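Local coordinates for protein techylectin-5A (Tachypleus tridentatus, PDB 1JC9) that recognises acetyl group-containing substances on cell surfaces and agglutinates bacteria and human erythrocytes as a calcium-containing lectin of innate immunity, at residues A[61-66]-A[78-83]. Residues are numbered along the deposited sequence; the frame is centred on the assembly and turned at random.
Sequences GGYRIW and VYCDME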
loop_
_atom_site.group_PDB
_atom_site.type_symbol
_atom_site.label_atom_id
_atom_site.label_comp_id
_atom_site.label_asym_id
_atom_site.label_seq_id
_atom_site.Cartn_x
_atom_site.Cartn_y
_atom_site.Cartn_z
ATOM N N GLY A 61 -14.628 -7.132 6.173
ATOM C CA GLY A 61 -15.104 -5.960 6.884
ATOM C C GLY A 61 -14.126 -5.461 7.930
ATOM O O GLY A 61 -12.995 -5.940 8.013
ATOM N N GLY A 62 -14.567 -4.496 8.732
ATOM C CA GLY A 62 -13.711 -3.943 9.762
ATOM C C GLY A 62 -13.698 -4.771 11.029
ATOM O O GLY A 62 -14.744 -5.217 11.506
ATOM N N TYR A 63 -12.502 -4.983 11.571
ATOM C CA TYR A 63 -12.319 -5.751 12.799
ATOM C C TYR A 63 -11.277 -5.053 13.651
ATOM O O TYR A 63 -10.397 -4.362 13.129
ATOM C CB TYR A 63 -11.802 -7.156 12.496
ATOM C CG TYR A 63 -12.783 -8.075 11.822
ATOM C CD1 TYR A 63 -13.572 -8.951 12.568
ATOM C CD2 TYR A 63 -12.908 -8.089 10.433
ATOM C CE1 TYR A 63 -14.465 -9.828 11.941
ATOM C CE2 TYR A 63 -13.794 -8.956 9.796
ATOM C CZ TYR A 63 -14.569 -9.824 10.557
ATOM O OH TYR A 63 -15.434 -10.694 9.930
ATOM N N ARG A 64 -11.370 -5.244 14.960
ATOM C CA ARG A 64 -10.414 -4.657 15.884
ATOM C C ARG A 64 -9.348 -5.719 16.121
ATOM O O ARG A 64 -9.665 -6.883 16.368
ATOM C CB ARG A 64 -11.099 -4.307 17.209
ATOM C CG ARG A 64 -10.185 -3.619 18.215
ATOM C CD ARG A 64 -10.884 -3.389 19.547
ATOM N NE ARG A 64 -10.005 -2.727 20.510
ATOM C CZ ARG A 64 -10.266 -2.619 21.809
ATOM N NH1 ARG A 64 -11.382 -3.134 22.310
ATOM N NH2 ARG A 64 -9.411 -1.996 22.610
ATOM N N ILE A 65 -8.084 -5.332 16.019
ATOM C CA ILE A 65 -7.006 -6.284 16.238
ATOM C C ILE A 65 -6.042 -5.790 17.310
ATOM O O ILE A 65 -5.997 -4.599 17.620
ATOM C CB ILE A 65 -6.197 -6.552 14.945
ATOM C CG1 ILE A 65 -5.609 -5.245 14.404
ATOM C CG2 ILE A 65 -7.087 -7.215 13.909
ATOM C CD1 ILE A 65 -4.532 -5.461 13.345
ATOM N N TRP A 66 -5.279 -6.725 17.867
ATOM C CA TRP A 66 -4.289 -6.433 18.896
ATOM C C TRP A 66 -2.895 -6.761 18.368
ATOM O O TRP A 66 -2.387 -7.862 18.584
ATOM C CB TRP A 66 -4.549 -7.285 20.147
ATOM C CG TRP A 66 -5.534 -6.712 21.112
ATOM C CD1 TRP A 66 -5.251 -6.041 22.271
ATOM C CD2 TRP A 66 -6.963 -6.764 21.016
ATOM N NE1 TRP A 66 -6.416 -5.675 22.902
ATOM C CE2 TRP A 66 -7.481 -6.104 22.153
ATOM C CE3 TRP A 66 -7.854 -7.303 20.079
ATOM C CZ2 TRP A 66 -8.857 -5.969 22.381
ATOM C CZ3 TRP A 66 -9.224 -7.167 20.306
ATOM C CH2 TRP A 66 -9.707 -6.504 21.450
ATOM N N VAL A 78 -8.972 -2.546 11.417
ATOM C CA VAL A 78 -8.427 -2.760 10.090
ATOM C C VAL A 78 -9.471 -3.418 9.207
ATOM O O VAL A 78 -10.429 -4.019 9.701
ATOM C CB VAL A 78 -7.180 -3.677 10.127
ATOM C CG1 VAL A 78 -6.085 -3.035 10.951
ATOM C CG2 VAL A 78 -7.549 -5.043 10.700
ATOM N N TYR A 79 -9.298 -3.294 7.899
ATOM C CA TYR A 79 -10.228 -3.932 6.992
ATOM C C TYR A 79 -9.644 -5.274 6.601
ATOM O O TYR A 79 -8.496 -5.365 6.159
ATOM C CB TYR A 79 -10.466 -3.089 5.743
ATOM C CG TYR A 79 -11.570 -3.655 4.888
ATOM C CD1 TYR A 79 -11.335 -4.725 4.022
ATOM C CD2 TYR A 79 -12.868 -3.157 4.985
ATOM C CE1 TYR A 79 -12.369 -5.284 3.272
ATOM C CE2 TYR A 79 -13.906 -3.707 4.243
ATOM C CZ TYR A 79 -13.651 -4.767 3.391
ATOM O OH TYR A 79 -14.685 -5.308 2.666
ATOM N N CYS A 80 -10.438 -6.321 6.782
ATOM C CA CYS A 80 -10.009 -7.666 6.449
ATOM C C CYS A 80 -10.673 -8.160 5.168
ATOM O O CYS A 80 -11.896 -8.158 5.053
ATOM C CB CYS A 80 -10.368 -8.633 7.576
ATOM S SG CYS A 80 -9.527 -8.366 9.166
ATOM N N ASP A 81 -9.857 -8.563 4.202
ATOM C CA ASP A 81 -10.363 -9.115 2.953
ATOM C C ASP A 81 -10.358 -10.620 3.211
ATOM O O ASP A 81 -9.294 -11.240 3.264
ATOM C CB ASP A 81 -9.418 -8.777 1.799
ATOM C CG ASP A 81 -9.765 -9.518 0.516
ATOM O OD1 ASP A 81 -10.653 -10.402 0.542
ATOM O OD2 ASP A 81 -9.132 -9.222 -0.517
ATOM N N MET A 82 -11.540 -11.201 3.395
ATOM C CA MET A 82 -11.646 -12.630 3.672
ATOM C C MET A 82 -12.037 -13.445 2.444
ATOM O O MET A 82 -12.331 -14.635 2.556
ATOM C CB MET A 82 -12.674 -12.873 4.783
ATOM C CG MET A 82 -12.371 -12.117 6.068
ATOM S SD MET A 82 -10.724 -12.502 6.672
ATOM C CE MET A 82 -11.047 -12.674 8.435
ATOM N N GLU A 83 -12.019 -12.819 1.275
ATOM C CA GLU A 83 -12.416 -13.511 0.057
ATOM C C GLU A 83 -11.286 -13.887 -0.896
ATOM O O GLU A 83 -11.243 -15.005 -1.402
ATOM C CB GLU A 83 -13.458 -12.668 -0.678
ATOM C CG GLU A 83 -14.792 -12.599 0.056
ATOM C CD GLU A 83 -15.627 -11.407 -0.360
ATOM O OE1 GLU A 83 -15.813 -11.206 -1.580
ATOM O OE2 GLU A 83 -16.101 -10.670 0.535
#
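Gly61 pairs with Cys80, and Tyr63 with Val78, where strands 61-65 and 76-81 run side by side in the antiparallel sheet of the fibrinogen C-terminal domain, with strand 76-81 lying between 61-65 and 89-95. Both pairs are doubly bonded, each residue giving its N-H to the other's C=O, and Gly62 faces Tyr79 in the non-hydrogen-bonded pair between them. Of the four bonds, Cys80 N to Gly61 O (2.9 Å) has the straightest N-H...O angle, 175°, though its donor is tilted from the carbonyl plane. Gly62 CA adds a CA-H...O contact to Val78 O at 3.3 Å. The tight packing rests on buried Val78, Cys80 and Ile65, with Tyr63 lying against Cys80 and helix 49-54. Here Cys80 SG, joined to Cys49 in the disulfide that ties this helix to the sheet, meets Tyr63 CD2 at 3.6 Å and approaches the ring obliquely. The phenol OH is hydrogen-bonded to Ser59 O. Farther along, the side chains of Ile65 and Val78 cross at about a right angle, with CD1 of Ile65 3.7 Å from CG1 of Val78. On the other face, the part at Gly62 and Tyr79 is looser and more open to solvent. With CG anti to its backbone N (chi1 -172°), the Tyr79 ring presents one face to Gly61, besides making a cation-pi contact with Arg94. Gly61 CA lies over that face in a CH-pi contact, 4.1 Å from the centroid of the Tyr79 ring.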